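PDB 3I36: vascular protein tyrosine phosphatase 1 from Rattus norvegicus, which probably removes phosphate from phosphotyrosine residues of other proteins through its intracellular catalytic domain, the part of this receptor-type phosphatase modelled here. Local coordinates for residues 24-28 with 268-273; 126-130 with 156-160; 181-187 with 200-206; 260-264 with 300-304. The contacts are given in a common frame with arbitrary orientation. Where two conformers were deposited one is given. Residue numbers count along the deposited sequence, not the author numbering.

Contact 1. Residues 24-28 with 268-273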
# COMPACT_ATOMS: atom_id res chain seq x y z
N LYS A 24 -24.06 1.57 1.34
CA LYS A 24 -22.87 1.37 2.14
C LYS A 24 -22.25 2.72 2.51
O LYS A 24 -21.29 2.80 3.28
CB LYS A 24 -21.86 0.49 1.39
CG LYS A 24 -22.28 -0.97 1.26
CD LYS A 24 -22.43 -1.63 2.63
CE LYS A 24 -22.39 -3.14 2.52
NZ LYS A 24 -23.34 -3.68 1.50
N LEU A 25 -22.81 3.78 1.95
CA LEU A 25 -22.37 5.13 2.26
C LEU A 25 -22.92 5.53 3.61
O LEU A 25 -24.13 5.61 3.78
CB LEU A 25 -22.90 6.11 1.23
CG LEU A 25 -22.05 6.48 0.03
CD1 LEU A 25 -22.89 7.36 -0.89
CD2 LEU A 25 -20.78 7.19 0.48
N ILE A 26 -22.05 5.81 4.56
CA ILE A 26 -22.49 6.24 5.86
C ILE A 26 -22.07 7.67 6.09
O ILE A 26 -20.89 8.02 5.97
CB ILE A 26 -21.89 5.35 6.96
CG1 ILE A 26 -22.18 3.87 6.66
CG2 ILE A 26 -22.43 5.75 8.33
CD1 ILE A 26 -23.66 3.52 6.68
N ARG A 27 -23.02 8.54 6.39
CA ARG A 27 -22.67 9.91 6.71
C ARG A 27 -21.90 9.89 8.02
O ARG A 27 -22.21 9.09 8.91
CB ARG A 27 -23.94 10.76 6.81
CG ARG A 27 -24.66 10.89 5.46
CD ARG A 27 -25.97 11.66 5.57
NE ARG A 27 -25.80 12.93 6.28
CZ ARG A 27 -25.39 14.06 5.71
NH1 ARG A 27 -25.10 14.09 4.42
NH2 ARG A 27 -25.27 15.16 6.44
N VAL A 28 -20.90 10.75 8.16
CA VAL A 28 -20.13 10.75 9.40
C VAL A 28 -21.05 10.96 10.61
O VAL A 28 -20.82 10.37 11.65
CB VAL A 28 -18.97 11.78 9.41
CG1 VAL A 28 -17.95 11.46 8.30
CG2 VAL A 28 -19.49 13.19 9.31
N ASN A 268 -17.86 14.21 4.16
CA ASN A 268 -18.50 13.90 5.43
C ASN A 268 -19.22 12.58 5.39
O ASN A 268 -20.22 12.40 6.06
CB ASN A 268 -19.49 15.00 5.80
CG ASN A 268 -18.82 16.32 5.95
OD1 ASN A 268 -17.91 16.47 6.75
ND2 ASN A 268 -19.24 17.28 5.15
N THR A 269 -18.69 11.65 4.61
CA THR A 269 -19.32 10.37 4.47
C THR A 269 -18.21 9.36 4.41
O THR A 269 -17.06 9.70 4.13
CB THR A 269 -20.09 10.25 3.15
OG1 THR A 269 -19.15 10.27 2.07
CG2 THR A 269 -21.07 11.39 3.01
N VAL A 270 -18.53 8.11 4.68
CA VAL A 270 -17.54 7.09 4.49
C VAL A 270 -18.18 5.92 3.80
O VAL A 270 -19.37 5.66 3.92
CB VAL A 270 -16.86 6.64 5.81
CG1 VAL A 270 -16.41 7.86 6.62
CG2 VAL A 270 -17.77 5.78 6.62
N ASP A 271 -17.36 5.22 3.05
CA ASP A 271 -17.80 4.00 2.43
C ASP A 271 -16.60 3.08 2.45
O ASP A 271 -15.87 2.96 1.46
CB ASP A 271 -18.30 4.25 1.02
CG ASP A 271 -18.98 3.03 0.43
OD1 ASP A 271 -18.99 1.97 1.10
OD2 ASP A 271 -19.52 3.15 -0.68
N VAL A 272 -16.40 2.43 3.58
CA VAL A 272 -15.26 1.56 3.75
C VAL A 272 -15.46 0.39 2.81
O VAL A 272 -14.54 -0.06 2.14
CB VAL A 272 -15.19 1.05 5.18
CG1 VAL A 272 -14.03 0.05 5.34
CG2 VAL A 272 -15.04 2.23 6.15
N TYR A 273 -16.69 -0.10 2.78
CA TYR A 273 -17.02 -1.23 1.94
C TYR A 273 -16.67 -0.91 0.49
O TYR A 273 -16.02 -1.70 -0.18
CB TYR A 273 -18.50 -1.57 2.07
CG TYR A 273 -18.88 -2.79 1.26
CD1 TYR A 273 -18.86 -4.05 1.83
CD2 TYR A 273 -19.26 -2.67 -0.06
CE1 TYR A 273 -19.20 -5.16 1.10
CE2 TYR A 273 -19.61 -3.78 -0.81
CZ TYR A 273 -19.57 -5.02 -0.22
OH TYR A 273 -19.92 -6.13 -0.95
O HOH W 1 -19.62 0.63 4.32
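Residues 24-28 and 268-273 run in nearly opposite directions, 149° apart end to end, and pair as a minimal two-stranded antiparallel sheet. I26 and V270 form a hydrogen-bonded pair: I26 N donates to V270 O at 2.8 Å and V270 N to I26 O at 2.7 Å. One step on, R27 and T269 make a non-hydrogen-bonded pair, and V28 N reaches N268 O at 2.8 Å. N268 has positive phi (58°), which turns the chain out of helix 249-267 and into the short strand. At the other end D271 is the N-cap of helix 272-280, its OD1 accepting from G274 N. The small sheet ties the N-terminal end of the modelled chain to the link between two helices of the phosphatase fold, 240 residues on in sequence and away from the probable substrate-binding residues. V270, buried, sends CG2 to within 4.2 Å of I26 CB and CG1 to within 4.3 Å of V28 CG1. On the R27 and T269 face, the charge of R27 pairs with E29. K24 lies over the Y273 ring: its NZ is 4.2 Å from the centroid, almost on the ring normal, a cation-pi contact, and its CE makes a CH-pi contact 3.8 Å from the ring centroid. A water donates to K24 O at 2.9 Å and weakly accepts from Y273 N at 3.4 Å.

Contact 2. Residues 126-130 with 156-160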
# COMPACT_ATOMS: atom_id res chain seq x y z
N LYS A 126 15.77 -5.11 -8.70
CA LYS A 126 15.96 -4.25 -9.87
C LYS A 126 14.61 -3.87 -10.42
O LYS A 126 14.36 -2.70 -10.75
CB LYS A 126 16.80 -4.96 -10.93
CG LYS A 126 18.22 -5.23 -10.50
CD LYS A 126 19.04 -5.74 -11.67
CE LYS A 126 20.37 -6.31 -11.20
NZ LYS A 126 21.08 -7.03 -12.30
N ASP A 127 13.72 -4.85 -10.50
CA ASP A 127 12.37 -4.60 -10.96
C ASP A 127 11.68 -3.56 -10.09
O ASP A 127 11.00 -2.67 -10.58
CB ASP A 127 11.56 -5.89 -10.88
CG ASP A 127 11.99 -6.91 -11.91
OD1 ASP A 127 12.75 -6.54 -12.85
OD2 ASP A 127 11.55 -8.06 -11.78
N PHE A 128 11.86 -3.70 -8.78
CA PHE A 128 11.24 -2.79 -7.84
C PHE A 128 11.67 -1.36 -8.12
O PHE A 128 10.83 -0.47 -8.25
CB PHE A 128 11.63 -3.18 -6.42
CG PHE A 128 11.03 -2.31 -5.38
CD1 PHE A 128 9.79 -2.60 -4.85
CD2 PHE A 128 11.72 -1.21 -4.90
CE1 PHE A 128 9.24 -1.80 -3.84
CE2 PHE A 128 11.18 -0.40 -3.92
CZ PHE A 128 9.93 -0.70 -3.39
N TRP A 129 12.97 -1.14 -8.21
CA TRP A 129 13.46 0.21 -8.47
C TRP A 129 13.12 0.69 -9.87
O TRP A 129 12.93 1.88 -10.10
CB TRP A 129 14.95 0.31 -8.18
CG TRP A 129 15.18 0.31 -6.72
CD1 TRP A 129 15.65 -0.73 -5.96
CD2 TRP A 129 14.89 1.37 -5.81
NE1 TRP A 129 15.69 -0.36 -4.64
CE2 TRP A 129 15.23 0.93 -4.52
CE3 TRP A 129 14.38 2.67 -5.97
CZ2 TRP A 129 15.08 1.73 -3.39
CZ3 TRP A 129 14.22 3.47 -4.85
CH2 TRP A 129 14.57 3.00 -3.58
N ARG A 130 13.02 -0.24 -10.80
CA ARG A 130 12.64 0.13 -12.16
C ARG A 130 11.20 0.64 -12.13
O ARG A 130 10.86 1.60 -12.80
CB ARG A 130 12.80 -1.05 -13.12
CG ARG A 130 12.72 -0.65 -14.58
CD ARG A 130 13.39 -1.67 -15.49
NE ARG A 130 12.96 -3.02 -15.18
CZ ARG A 130 12.10 -3.71 -15.91
NH1 ARG A 130 11.76 -4.94 -15.55
NH2 ARG A 130 11.56 -3.17 -17.00
N GLU A 156 15.68 -5.75 2.31
CA GLU A 156 16.08 -4.39 2.59
C GLU A 156 16.53 -3.83 1.25
O GLU A 156 17.70 -3.94 0.87
CB GLU A 156 17.20 -4.33 3.61
CG GLU A 156 17.68 -2.91 3.86
CD GLU A 156 18.40 -2.78 5.18
OE1 GLU A 156 18.94 -1.69 5.45
OE2 GLU A 156 18.42 -3.76 5.94
N TYR A 157 15.58 -3.27 0.52
CA TYR A 157 15.79 -2.96 -0.89
C TYR A 157 16.36 -1.58 -1.07
O TYR A 157 16.58 -1.15 -2.19
CB TYR A 157 14.46 -3.03 -1.64
CG TYR A 157 13.40 -2.17 -1.02
CD1 TYR A 157 13.34 -0.80 -1.28
CD2 TYR A 157 12.46 -2.71 -0.15
CE1 TYR A 157 12.35 -0.01 -0.69
CE2 TYR A 157 11.48 -1.94 0.43
CZ TYR A 157 11.43 -0.59 0.15
OH TYR A 157 10.45 0.16 0.74
N TRP A 158 16.58 -0.89 0.03
CA TRP A 158 17.05 0.48 -0.04
C TRP A 158 18.48 0.58 0.48
O TRP A 158 18.89 -0.21 1.33
CB TRP A 158 16.14 1.40 0.77
CG TRP A 158 16.14 1.10 2.23
CD1 TRP A 158 16.93 1.67 3.19
CD2 TRP A 158 15.31 0.15 2.92
NE1 TRP A 158 16.63 1.14 4.42
CE2 TRP A 158 15.65 0.20 4.28
CE3 TRP A 158 14.31 -0.75 2.50
CZ2 TRP A 158 15.03 -0.61 5.24
CZ3 TRP A 158 13.69 -1.54 3.45
CH2 TRP A 158 14.05 -1.46 4.80
N PRO A 159 19.23 1.56 -0.04
CA PRO A 159 20.63 1.70 0.36
C PRO A 159 20.78 2.56 1.61
O PRO A 159 19.82 3.19 2.06
CB PRO A 159 21.26 2.42 -0.83
CG PRO A 159 20.14 3.24 -1.40
CD PRO A 159 18.85 2.52 -1.09
N SER A 160 21.99 2.56 2.15
CA SER A 160 22.39 3.55 3.14
C SER A 160 22.88 4.78 2.37
O SER A 160 22.57 4.95 1.18
CB SER A 160 23.53 3.01 3.99
OG SER A 160 24.68 2.79 3.19
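Y157, W129 and F128 carry this contact. The W129 side chain extends from helix 125-134 to the loop at 156-160, where its NE1 donates to Y157 O at 2.7 Å; this satisfies the indole nitrogen inside the protein and fixes the loop backbone against the helix. The carbonyl sits near the plane of the indole, as an in-plane N-H requires. Beside it, W129 CZ2 meets the edge of the Y157 ring at 3.7 Å from CD1 and also lies 4.1 Å from W158 CA. One helical residue earlier, F128 points toward the loop and sets CE2 over a face of the Y157 ring, 3.4 Å from Y157 CD1. The centroids of those two rings are 4.4 Å apart with planes at 45°, an oblique pairing. Y157 therefore meets both F128 and W129, while its OH hydrogen-bonds with H243 and Q202. W129 also stacks with Y166. In this phosphatase domain the helix and the loop pack together against strand 139-142, with F128 and Y157 on I140, and the side chain of Y157 lies about 10 Å from that of C244, the probable active-site cysteine, which would form the phosphocysteine intermediate.

Contact 3. Residues 181-187 with 200-206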
# COMPACT_ATOMS: atom_id res chain seq x y z
N GLU A 181 8.20 4.53 16.27
CA GLU A 181 6.98 4.22 15.52
C GLU A 181 7.25 4.01 14.04
O GLU A 181 6.64 3.16 13.41
CB GLU A 181 5.96 5.35 15.70
CG GLU A 181 5.44 5.50 17.12
CD GLU A 181 6.46 6.10 18.07
OE1 GLU A 181 7.39 6.80 17.59
OE2 GLU A 181 6.32 5.90 19.30
N TRP A 182 8.14 4.82 13.50
CA TRP A 182 8.49 4.72 12.09
C TRP A 182 9.81 5.41 11.80
O TRP A 182 10.29 6.25 12.57
CB TRP A 182 7.40 5.33 11.20
CG TRP A 182 7.00 6.73 11.58
CD1 TRP A 182 7.70 7.88 11.37
CD2 TRP A 182 5.79 7.11 12.23
NE1 TRP A 182 6.99 8.96 11.85
CE2 TRP A 182 5.81 8.51 12.38
CE3 TRP A 182 4.67 6.40 12.69
CZ2 TRP A 182 4.76 9.22 12.97
CZ3 TRP A 182 3.64 7.10 13.29
CH2 TRP A 182 3.69 8.50 13.42
N THR A 183 10.37 5.04 10.66
CA THR A 183 11.60 5.63 10.19
C THR A 183 11.30 6.25 8.85
O THR A 183 10.59 5.68 8.03
CB THR A 183 12.67 4.55 10.03
OG1 THR A 183 13.00 4.05 11.33
CG2 THR A 183 13.92 5.11 9.33
N ILE A 184 11.84 7.44 8.64
CA ILE A 184 11.65 8.11 7.39
C ILE A 184 13.00 8.26 6.75
O ILE A 184 13.96 8.72 7.38
CB ILE A 184 10.96 9.47 7.59
CG1 ILE A 184 9.56 9.25 8.17
CG2 ILE A 184 10.88 10.22 6.26
CD1 ILE A 184 8.86 10.52 8.60
N ARG A 185 13.10 7.83 5.50
CA ARG A 185 14.36 7.86 4.80
C ARG A 185 14.19 8.65 3.53
O ARG A 185 13.21 8.48 2.81
CB ARG A 185 14.83 6.44 4.48
CG ARG A 185 14.86 5.55 5.72
CD ARG A 185 15.57 4.23 5.43
NE ARG A 185 15.60 3.41 6.63
CZ ARG A 185 14.65 2.55 6.96
NH1 ARG A 185 13.60 2.38 6.17
NH2 ARG A 185 14.75 1.85 8.08
N ASP A 186 15.14 9.54 3.27
CA ASP A 186 15.16 10.24 2.02
C ASP A 186 16.27 9.68 1.17
O ASP A 186 17.36 9.38 1.66
CB ASP A 186 15.35 11.73 2.23
CG ASP A 186 14.06 12.42 2.60
OD1 ASP A 186 13.02 12.01 2.05
OD2 ASP A 186 14.09 13.35 3.42
N PHE A 187 15.98 9.57 -0.12
CA PHE A 187 16.94 9.11 -1.09
C PHE A 187 16.94 10.05 -2.28
O PHE A 187 16.02 10.85 -2.48
CB PHE A 187 16.58 7.73 -1.60
CG PHE A 187 16.38 6.72 -0.51
CD1 PHE A 187 17.42 5.92 -0.10
CD2 PHE A 187 15.14 6.60 0.10
CE1 PHE A 187 17.24 5.00 0.91
CE2 PHE A 187 14.94 5.66 1.11
CZ PHE A 187 16.00 4.86 1.52
N LEU A 200 13.18 10.66 -3.36
CA LEU A 200 12.18 9.70 -2.97
C LEU A 200 12.25 9.68 -1.47
O LEU A 200 13.34 9.70 -0.90
CB LEU A 200 12.46 8.32 -3.56
CG LEU A 200 11.43 7.28 -3.13
CD1 LEU A 200 11.09 6.31 -4.27
CD2 LEU A 200 11.90 6.52 -1.90
N ARG A 201 11.09 9.70 -0.84
CA ARG A 201 11.03 9.54 0.59
C ARG A 201 10.33 8.24 0.87
O ARG A 201 9.30 7.92 0.27
CB ARG A 201 10.25 10.70 1.23
CG ARG A 201 10.00 10.47 2.72
CD ARG A 201 9.72 11.78 3.42
NE ARG A 201 10.81 12.72 3.23
CZ ARG A 201 10.74 14.01 3.56
NH1 ARG A 201 9.62 14.49 4.09
NH2 ARG A 201 11.77 14.81 3.35
N GLN A 202 10.89 7.49 1.80
CA GLN A 202 10.35 6.22 2.18
C GLN A 202 9.86 6.36 3.59
O GLN A 202 10.62 6.70 4.50
CB GLN A 202 11.43 5.15 2.14
CG GLN A 202 10.93 3.78 2.56
CD GLN A 202 12.08 2.91 3.00
OE1 GLN A 202 13.03 3.40 3.61
NE2 GLN A 202 12.02 1.62 2.70
N PHE A 203 8.57 6.10 3.77
CA PHE A 203 7.95 6.14 5.08
C PHE A 203 7.89 4.72 5.56
O PHE A 203 7.08 3.93 5.08
CB PHE A 203 6.57 6.75 4.97
CG PHE A 203 6.59 8.15 4.43
CD1 PHE A 203 6.60 9.25 5.28
CD2 PHE A 203 6.64 8.38 3.07
CE1 PHE A 203 6.63 10.54 4.78
CE2 PHE A 203 6.67 9.65 2.56
CZ PHE A 203 6.66 10.74 3.42
N HIS A 204 8.76 4.40 6.50
CA HIS A 204 8.85 3.05 6.99
C HIS A 204 8.14 2.94 8.32
O HIS A 204 8.67 3.33 9.35
CB HIS A 204 10.31 2.63 7.13
CG HIS A 204 10.47 1.16 7.35
ND1 HIS A 204 11.69 0.53 7.34
CD2 HIS A 204 9.55 0.19 7.56
CE1 HIS A 204 11.52 -0.76 7.56
NE2 HIS A 204 10.23 -0.99 7.69
N PHE A 205 6.92 2.43 8.27
CA PHE A 205 6.15 2.16 9.47
C PHE A 205 6.69 0.87 10.04
O PHE A 205 6.48 -0.20 9.48
CB PHE A 205 4.69 1.98 9.12
CG PHE A 205 3.78 2.04 10.30
CD1 PHE A 205 3.26 0.88 10.85
CD2 PHE A 205 3.44 3.26 10.87
CE1 PHE A 205 2.40 0.93 11.94
CE2 PHE A 205 2.59 3.33 11.95
CZ PHE A 205 2.07 2.16 12.49
N THR A 206 7.40 0.97 11.16
CA THR A 206 8.10 -0.20 11.68
C THR A 206 7.35 -0.82 12.84
O THR A 206 7.76 -1.86 13.37
CB THR A 206 9.47 0.20 12.20
OG1 THR A 206 9.31 1.27 13.14
CG2 THR A 206 10.35 0.67 11.06
O HOH W 2 11.27 3.07 13.25
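In the three antiparallel hydrogen-bonded pairs here, each residue uses both its backbone N and O. T183 and H204 exchange bonds, T183 N to H204 O and H204 N to T183 O, both 2.7 Å; R185 N reaches Q202 O at 2.9 Å and Q202 N reaches R185 O at 2.7 Å; F187 N meets L200 O at 2.8 Å and L200 N meets F187 O at 3.0 Å. Past the strand end, T206 N donates to E181 O at 3.2 Å, and a water lies 2.8 Å from T183 OG1 and 2.7 Å from T206 OG1. R185 NH1 donates to Q202 OE1 at 2.8 Å and to H204 ND1 at 2.9 Å; R185 NE pairs with E176, and H204 NE2 bonds to T144 O. On the other face D186 and R201 form a two-pronged salt bridge, OD1 to NE at 2.6 Å and OD2 to NH2 at 2.7 Å. Beside it lie the apolar pairs of W182 with F205 and I184 with F203. The hairpin lies within the mixed central sheet, flanked by strands 169-178 and 139-142; helix 218-231 packs on the W182, F203 and F205 side, where F223 meets the F205 ring edge-to-face.

Contact 4. Residues 260-264 with 300-304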
# COMPACT_ATOMS: atom_id res chain seq x y z
N LEU A 260 -10.37 6.95 3.04
CA LEU A 260 -11.44 7.26 3.97
C LEU A 260 -11.27 8.65 4.53
O LEU A 260 -12.25 9.38 4.72
CB LEU A 260 -11.43 6.26 5.12
CG LEU A 260 -12.05 4.94 4.69
CD1 LEU A 260 -11.64 3.87 5.67
CD2 LEU A 260 -13.57 5.11 4.63
N ILE A 261 -10.04 9.03 4.84
CA ILE A 261 -9.82 10.36 5.41
C ILE A 261 -10.23 11.43 4.41
O ILE A 261 -10.92 12.39 4.77
CB ILE A 261 -8.37 10.56 5.86
CG1 ILE A 261 -8.07 9.64 7.06
CG2 ILE A 261 -8.11 12.03 6.18
CD1 ILE A 261 -6.58 9.56 7.42
N TYR A 262 -9.84 11.26 3.15
CA TYR A 262 -10.27 12.24 2.16
C TYR A 262 -11.79 12.31 2.07
O TYR A 262 -12.37 13.38 2.01
CB TYR A 262 -9.74 11.88 0.79
CG TYR A 262 -8.33 12.32 0.55
CD1 TYR A 262 -8.00 13.67 0.55
CD2 TYR A 262 -7.33 11.40 0.27
CE1 TYR A 262 -6.70 14.09 0.30
CE2 TYR A 262 -6.04 11.80 0.01
CZ TYR A 262 -5.72 13.14 0.03
OH TYR A 262 -4.44 13.54 -0.24
N GLN A 263 -12.41 11.14 2.06
CA GLN A 263 -13.86 11.00 1.98
C GLN A 263 -14.51 11.77 3.12
O GLN A 263 -15.45 12.54 2.94
CB GLN A 263 -14.19 9.51 2.15
CG GLN A 263 -15.12 8.90 1.13
CD GLN A 263 -15.09 7.38 1.19
OE1 GLN A 263 -15.11 6.78 2.27
NE2 GLN A 263 -15.05 6.74 0.03
N ILE A 264 -14.02 11.51 4.33
CA ILE A 264 -14.52 12.18 5.53
C ILE A 264 -14.34 13.68 5.39
O ILE A 264 -15.27 14.46 5.61
CB ILE A 264 -13.76 11.70 6.78
CG1 ILE A 264 -14.23 10.31 7.20
CG2 ILE A 264 -13.94 12.70 7.94
CD1 ILE A 264 -13.29 9.65 8.21
N VAL A 300 -11.95 5.20 11.10
CA VAL A 300 -13.01 6.15 10.79
C VAL A 300 -13.64 6.67 12.07
O VAL A 300 -13.86 7.87 12.21
CB VAL A 300 -14.11 5.51 9.92
CG1 VAL A 300 -15.27 6.48 9.75
CG2 VAL A 300 -13.54 5.11 8.57
N LEU A 301 -13.93 5.78 13.00
CA LEU A 301 -14.58 6.18 14.24
C LEU A 301 -13.70 7.16 14.99
O LEU A 301 -14.15 8.20 15.48
CB LEU A 301 -14.89 4.97 15.11
CG LEU A 301 -15.70 5.24 16.37
CD1 LEU A 301 -17.10 5.70 15.98
CD2 LEU A 301 -15.76 3.98 17.25
N ASP A 302 -12.42 6.82 15.08
CA ASP A 302 -11.47 7.65 15.82
C ASP A 302 -11.29 9.02 15.17
O ASP A 302 -11.18 10.03 15.85
CB ASP A 302 -10.14 6.93 15.95
CG ASP A 302 -10.24 5.68 16.80
OD1 ASP A 302 -11.29 5.50 17.46
OD2 ASP A 302 -9.29 4.87 16.82
N ILE A 303 -11.27 9.04 13.84
CA ILE A 303 -11.12 10.28 13.10
C ILE A 303 -12.32 11.17 13.34
O ILE A 303 -12.18 12.35 13.64
CB ILE A 303 -10.98 10.00 11.60
CG1 ILE A 303 -9.64 9.32 11.33
CG2 ILE A 303 -11.13 11.29 10.80
CD1 ILE A 303 -9.50 8.75 9.96
N ILE A 304 -13.50 10.58 13.21
CA ILE A 304 -14.75 11.29 13.45
C ILE A 304 -14.82 11.81 14.89
O ILE A 304 -15.13 12.98 15.12
CB ILE A 304 -15.94 10.37 13.17
CG1 ILE A 304 -16.08 10.18 11.65
CG2 ILE A 304 -17.21 10.92 13.77
CD1 ILE A 304 -17.02 9.06 11.25
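This is an apolar helix-helix contact between helices 249-267 and 290-305 in the helical part of the tyrosine phosphatase fold, away from the probable substrate-binding residues. Helix 249-267 begins in the signature phosphate-binding loop, which holds the probable nucleophile C244 and R250, but the segment here is further along it. The two short axes run at 39° to each other and come no closer than 10.8 Å, so contact is made entirely by branched aliphatic side chains. L260 and I264, one turn apart, both point toward the other helix and both reach V300. I303 points back and meets I261 as well as I264. V270, from the strand that follows the first helix, touches L260, I264 and V300, and F31 of helix 28-53 packs on V300 and I304; I303 also touches I221 of helix 218-231. I264 has the largest share of the buried area: its CD1 is 4.0 Å from V300 CG1 and 3.8 Å from I303 CG2. The tightest approach is I261 CG1 to I303 CD1, 3.4 Å.

In the fold
The four contacts form two neighbourhoods. Contacts 1 and 4, centres 9 Å apart, share the helical end of the domain and touch directly: Q263 OE1 probably accepts a hydrogen bond from D271 N, and V270 packs on I264. Their segments alternate along the chain, so early and late parts of it are brought together at one end of the domain. Contacts 2 and 3, centres 14 Å apart, lie at the central sheet and come one after the other in sequence, both within the span that contact 1 closes; Y157 OH and Q202 NE2 probably hydrogen-bond across them. Contacts 1 and 2 are 37 Å apart between centres. Contacts 2 and 3 thus lie nearer the probable catalytic C244, contacts 1 and 4 away from it.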